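Local coordinates for protein 16.4 kDa salivary peptide (Culex quinquefasciatus, PDB 7KC8) that is of unknown function but is a secreted mosquito salivary protein with a beta-trefoil fold and putative sugar-binding properties, at residues Thr9-Phe12 with Lys17-Asn20; Tyr96-Val101 with Glu105-Ser110. All blocks are in the same frame, centred on the assembly; numbering follows the deposited sequence.

Interaction 1. Residues Thr9-Phe12 with Lys17-Asn20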
loop_
_atom_site.group_PDB
_atom_site.type_symbol
_atom_site.label_atom_id
_atom_site.label_comp_id
_atom_site.label_asym_id
_atom_site.label_seq_id
_atom_site.Cartn_x
_atom_site.Cartn_y
_atom_site.Cartn_z
ATOM N N THR A 9 -1.097 10.123 2.667
ATOM C CA THR A 9 -0.669 9.954 1.266
ATOM C C THR A 9 0.485 8.948 1.316
ATOM O O THR A 9 1.207 8.933 2.275
ATOM C CB THR A 9 -0.342 11.257 0.540
ATOM O OG1 THR A 9 0.619 11.986 1.285
ATOM C CG2 THR A 9 -1.550 12.119 0.284
ATOM N N LEU A 10 0.606 8.115 0.304
ATOM C CA LEU A 10 1.658 7.079 0.231
ATOM C C LEU A 10 2.585 7.421 -0.936
ATOM O O LEU A 10 2.222 7.146 -2.066
ATOM C CB LEU A 10 0.966 5.740 -0.015
ATOM C CG LEU A 10 0.695 4.863 1.196
ATOM C CD1 LEU A 10 0.788 5.613 2.506
ATOM C CD2 LEU A 10 -0.613 4.121 1.062
ATOM N N LYS A 11 3.771 7.928 -0.636
ATOM C CA LYS A 11 4.729 8.348 -1.678
ATOM C C LYS A 11 6.046 7.577 -1.556
ATOM O O LYS A 11 6.659 7.610 -0.526
ATOM C CB LYS A 11 4.862 9.868 -1.624
ATOM C CG LYS A 11 5.620 10.528 -2.756
ATOM C CD LYS A 11 6.484 11.653 -2.250
ATOM C CE LYS A 11 6.876 12.655 -3.306
ATOM N NZ LYS A 11 6.386 14.011 -2.976
ATOM N N PHE A 12 6.399 6.858 -2.605
ATOM C CA PHE A 12 7.685 6.138 -2.667
ATOM C C PHE A 12 8.774 7.185 -2.912
ATOM O O PHE A 12 8.739 7.892 -3.907
ATOM C CB PHE A 12 7.620 5.064 -3.748
ATOM C CG PHE A 12 8.601 3.940 -3.597
ATOM C CD1 PHE A 12 8.615 3.157 -2.464
ATOM C CD2 PHE A 12 9.486 3.643 -4.606
ATOM C CE1 PHE A 12 9.515 2.118 -2.333
ATOM C CE2 PHE A 12 10.387 2.605 -4.478
ATOM C CZ PHE A 12 10.401 1.846 -3.341
ATOM N N LYS A 17 6.627 8.687 -6.542
ATOM C CA LYS A 17 5.358 8.159 -7.031
ATOM C C LYS A 17 4.432 7.830 -5.868
ATOM O O LYS A 17 4.839 7.151 -4.917
ATOM C CB LYS A 17 5.577 6.910 -7.888
ATOM C CG LYS A 17 6.265 7.170 -9.219
ATOM C CD LYS A 17 5.409 8.029 -10.159
ATOM C CE LYS A 17 5.982 8.020 -11.574
ATOM N NZ LYS A 17 4.989 8.485 -12.577
ATOM N N HIS A 18 3.193 8.262 -5.996
ATOM C CA HIS A 18 2.153 7.885 -5.023
ATOM C C HIS A 18 1.458 6.635 -5.546
ATOM O O HIS A 18 1.534 6.362 -6.704
ATOM C CB HIS A 18 1.103 8.971 -4.885
ATOM C CG HIS A 18 1.578 10.236 -4.280
ATOM N ND1 HIS A 18 1.184 10.643 -3.059
ATOM C CD2 HIS A 18 2.373 11.202 -4.749
ATOM C CE1 HIS A 18 1.733 11.792 -2.793
ATOM N NE2 HIS A 18 2.456 12.142 -3.797
ATOM N N ILE A 19 0.872 5.858 -4.662
ATOM C CA ILE A 19 0.045 4.725 -5.062
ATOM C C ILE A 19 -1.281 5.262 -5.589
ATOM O O ILE A 19 -2.085 5.798 -4.821
ATOM C CB ILE A 19 -0.194 3.763 -3.890
ATOM C CG1 ILE A 19 1.107 3.189 -3.347
ATOM C CG2 ILE A 19 -1.097 2.623 -4.323
ATOM C CD1 ILE A 19 0.884 2.343 -2.102
ATOM N N ASN A 20 -1.523 5.102 -6.885
ATOM C CA ASN A 20 -2.811 5.438 -7.479
ATOM C C ASN A 20 -3.569 4.156 -7.815
ATOM O O ASN A 20 -3.002 3.062 -7.866
ATOM C CB ASN A 20 -2.635 6.296 -8.742
ATOM C CG ASN A 20 -2.024 7.652 -8.452
ATOM O OD1 ASN A 20 -1.669 7.953 -7.311
ATOM N ND2 ASN A 20 -1.869 8.465 -9.483
HETATM O O HOH W 1 -0.673 8.380 -2.213
#

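Interaction 2. Residues Tyr96-Val101 with Glu105-Ser110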
loop_
_atom_site.group_PDB
_atom_site.type_symbol
_atom_site.label_atom_id
_atom_site.label_comp_id
_atom_site.label_asym_id
_atom_site.label_seq_id
_atom_site.Cartn_x
_atom_site.Cartn_y
_atom_site.Cartn_z
ATOM N N TYR A 96 9.176 5.768 6.238
ATOM C CA TYR A 96 8.707 4.455 6.627
ATOM C C TYR A 96 9.063 3.439 5.559
ATOM O O TYR A 96 9.199 3.771 4.380
ATOM C CB TYR A 96 7.205 4.479 6.861
ATOM C CG TYR A 96 6.835 5.479 7.919
ATOM C CD1 TYR A 96 6.619 6.802 7.598
ATOM C CD2 TYR A 96 6.725 5.098 9.245
ATOM C CE1 TYR A 96 6.305 7.720 8.561
ATOM C CE2 TYR A 96 6.408 6.007 10.211
ATOM C CZ TYR A 96 6.205 7.319 9.862
ATOM O OH TYR A 96 5.889 8.238 10.829
ATOM N N TRP A 97 9.229 2.195 5.984
ATOM C CA TRP A 97 9.169 1.087 5.055
ATOM C C TRP A 97 7.978 0.214 5.419
ATOM O O TRP A 97 7.542 0.173 6.571
ATOM C CB TRP A 97 10.467 0.279 5.030
ATOM C CG TRP A 97 10.982 -0.193 6.352
ATOM C CD1 TRP A 97 11.900 0.437 7.152
ATOM C CD2 TRP A 97 10.664 -1.426 7.006
ATOM N NE1 TRP A 97 12.145 -0.315 8.275
ATOM C CE2 TRP A 97 11.410 -1.469 8.205
ATOM C CE3 TRP A 97 9.817 -2.494 6.700
ATOM C CZ2 TRP A 97 11.336 -2.544 9.099
ATOM C CZ3 TRP A 97 9.744 -3.565 7.593
ATOM C CH2 TRP A 97 10.500 -3.572 8.782
ATOM N N ILE A 98 7.428 -0.439 4.404
ATOM C CA ILE A 98 6.211 -1.222 4.514
ATOM C C ILE A 98 6.515 -2.621 4.016
ATOM O O ILE A 98 7.180 -2.787 2.988
ATOM C CB ILE A 98 5.064 -0.605 3.696
ATOM C CG1 ILE A 98 4.847 0.855 4.103
ATOM C CG2 ILE A 98 3.785 -1.439 3.868
ATOM C CD1 ILE A 98 4.034 1.649 3.092
ATOM N N SER A 99 6.001 -3.623 4.717
ATOM C CA SER A 99 6.256 -4.994 4.333
ATOM C C SER A 99 5.001 -5.829 4.509
ATOM O O SER A 99 4.313 -5.723 5.527
ATOM C CB SER A 99 7.380 -5.591 5.163
ATOM O OG SER A 99 7.582 -6.928 4.792
ATOM N N ASN A 100 4.722 -6.683 3.526
ATOM C CA ASN A 100 3.606 -7.607 3.655
ATOM C C ASN A 100 3.949 -8.706 4.654
ATOM O O ASN A 100 4.963 -9.388 4.515
ATOM C CB ASN A 100 3.261 -8.213 2.300
ATOM C CG ASN A 100 2.100 -9.171 2.382
ATOM O OD1 ASN A 100 2.280 -10.388 2.516
ATOM N ND2 ASN A 100 0.887 -8.618 2.333
ATOM N N VAL A 101 3.099 -8.891 5.656
ATOM C CA VAL A 101 3.399 -9.853 6.719
ATOM C C VAL A 101 3.401 -11.289 6.180
ATOM O O VAL A 101 4.330 -12.055 6.442
ATOM C CB VAL A 101 2.419 -9.679 7.894
ATOM C CG1 VAL A 101 2.601 -10.809 8.943
ATOM C CG2 VAL A 101 2.577 -8.279 8.516
ATOM N N GLU A 105 7.770 -9.482 2.278
ATOM C CA GLU A 105 8.325 -8.798 1.088
ATOM C C GLU A 105 8.025 -7.316 1.233
ATOM O O GLU A 105 6.983 -6.992 1.713
ATOM C CB GLU A 105 7.694 -9.315 -0.195
ATOM C CG GLU A 105 8.478 -10.375 -0.899
ATOM C CD GLU A 105 7.613 -11.251 -1.775
ATOM O OE1 GLU A 105 7.734 -12.456 -1.688
ATOM O OE2 GLU A 105 6.827 -10.702 -2.523
ATOM N N CYS A 106 8.927 -6.480 0.758
ATOM C CA CYS A 106 8.785 -5.017 0.905
ATOM C C CYS A 106 7.814 -4.439 -0.114
ATOM O O CYS A 106 7.846 -4.842 -1.250
ATOM C CB CYS A 106 10.126 -4.322 0.731
ATOM S SG CYS A 106 11.459 -5.150 1.618
ATOM N N LEU A 107 6.970 -3.531 0.334
ATOM C CA LEU A 107 6.144 -2.818 -0.640
ATOM C C LEU A 107 7.044 -1.782 -1.315
ATOM O O LEU A 107 7.824 -1.113 -0.647
ATOM C CB LEU A 107 4.940 -2.175 0.022
ATOM C CG LEU A 107 4.020 -1.525 -0.989
ATOM C CD1 LEU A 107 3.256 -2.575 -1.763
ATOM C CD2 LEU A 107 3.095 -0.559 -0.297
ATOM N N VAL A 108 6.869 -1.648 -2.611
ATOM C CA VAL A 108 7.743 -0.797 -3.433
ATOM C C VAL A 108 6.984 -0.373 -4.692
ATOM O O VAL A 108 6.029 -1.019 -5.050
ATOM C CB VAL A 108 8.940 -1.695 -3.774
ATOM C CG1 VAL A 108 9.110 -1.982 -5.246
ATOM C CG2 VAL A 108 10.216 -1.321 -3.062
ATOM N N ILE A 109 7.371 0.757 -5.264
ATOM C CA ILE A 109 6.884 1.150 -6.610
ATOM C C ILE A 109 8.079 0.943 -7.539
ATOM O O ILE A 109 9.106 1.501 -7.287
ATOM C CB ILE A 109 6.296 2.561 -6.644
ATOM C CG1 ILE A 109 5.065 2.667 -5.757
ATOM C CG2 ILE A 109 5.985 2.952 -8.069
ATOM C CD1 ILE A 109 4.366 3.968 -5.864
ATOM N N SER A 110 7.918 0.145 -8.579
ATOM C CA SER A 110 9.021 -0.222 -9.456
ATOM C C SER A 110 9.373 0.910 -10.416
ATOM O O SER A 110 8.663 1.914 -10.538
ATOM C CB SER A 110 8.684 -1.472 -10.264
ATOM O OG SER A 110 8.028 -1.107 -11.469
#

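Interaction 1. Residues Thr9-Phe12 with Lys17-Asn20
H18 meets K11 face on: the K11 CB lies 3.9 Å from the centroid of the H18 imidazole, only 11° off the ring normal, a CH-pi contact. K11 CG, anti to the backbone N (chi1 -170°), carries the chain on across the same face to 3.7 Å from H18 NE2. T9 CB meets the ring at its edge. In the ring plane a water joins the strands, lying 3.0 Å from H18 ND1 and accepting the N-H of L10 at 2.8 Å, so this backbone donor is satisfied through solvent where the strands begin to splay. K11 and H18 form an antiparallel non-hydrogen-bonded pair, flanked by backbone bonds. On one side I19 N reaches L10 O at 3.2 Å. The same oxygen also receives a CA-H...O contact from H18. On the other, K17 enters mainly through its backbone: K17 O takes the N-H of F12 at 2.8 Å and 164° and is approached by K11 CA in a CA-H...O contact at 3.5 Å, while the return bond from K17 N to F12 O is weak. The K17 side chain leads away to a salt bridge with D36. L10 contributes an apolar contact away from the histidine, its CD2 meeting I19 CD1 at 3.9 Å as the two side chains cross. The segments belong to a beta hairpin whose strand 8-12 also pairs with strands 40-46 and 128-132, and whose strand 17-21 pairs with strand 29-35; W128 packs on L10 and I19 and meets F12 edge-to-face.

Interaction 2. Residues Tyr96-Val101 with Glu105-Ser110
Both I98 CG2 and L107 CG stand anti to their backbone N (chi1 of L107 -176°), and the two side chains run side by side in the same direction from adjoining strands of a beta hairpin in the beta-trefoil. I98 CB and L107 CB are 4.0 Å apart, and farther out the CD1 of I98 nears the CD2 of L107. This apolar pair is buried, with W87 touching both residues, W128 covering I98, and V115 and T117 lying against L107. Next to it, the backbone bond is short: L107 N donates to I98 O at 2.8 Å and 165°. S99 and C106 follow as an antiparallel non-hydrogen-bonded pair, 4.3 Å between CA atoms. C106 is tied by its disulfide to C123, which anchors this strand covalently to the loop after strand 115-118. The carboxylate of E105 turns away from the hairpin partner, to a salt bridge with R72 and a hydrogen bond with T117, whereas the N100 amide accepts from Y103 N in the hairpin's own turn and donates to A84 O outside it. The main-chain oxygen of E105 stays between the strands and is held twice: N100 N donates to E105 O at 2.9 Å, and S99 OG, anti to its own N (chi1 179°), adds a weak bond to E105 O at 3.1 Å.

In the fold
Interaction 1 comes first along the chain and closes before interaction 2 opens; their centres lie about 12 Å apart, each about 8 Å from the centre of the chain. Both are antiparallel beta hairpins, and they meet directly: F12 of the first packs against V108 and I109 of the second, and I109 CD1 approaches K17 O at 3.4 Å. I19 also touches L107. W128, from strand 128-132, reaches both hairpins, so sequence-distant strands share one buried centre. Such inward packing of hairpins separated along the chain is consistent with the beta-trefoil, a fold that in many ricin-type lectins carries sugar-binding pockets at the surface; sugar binding is only putative here.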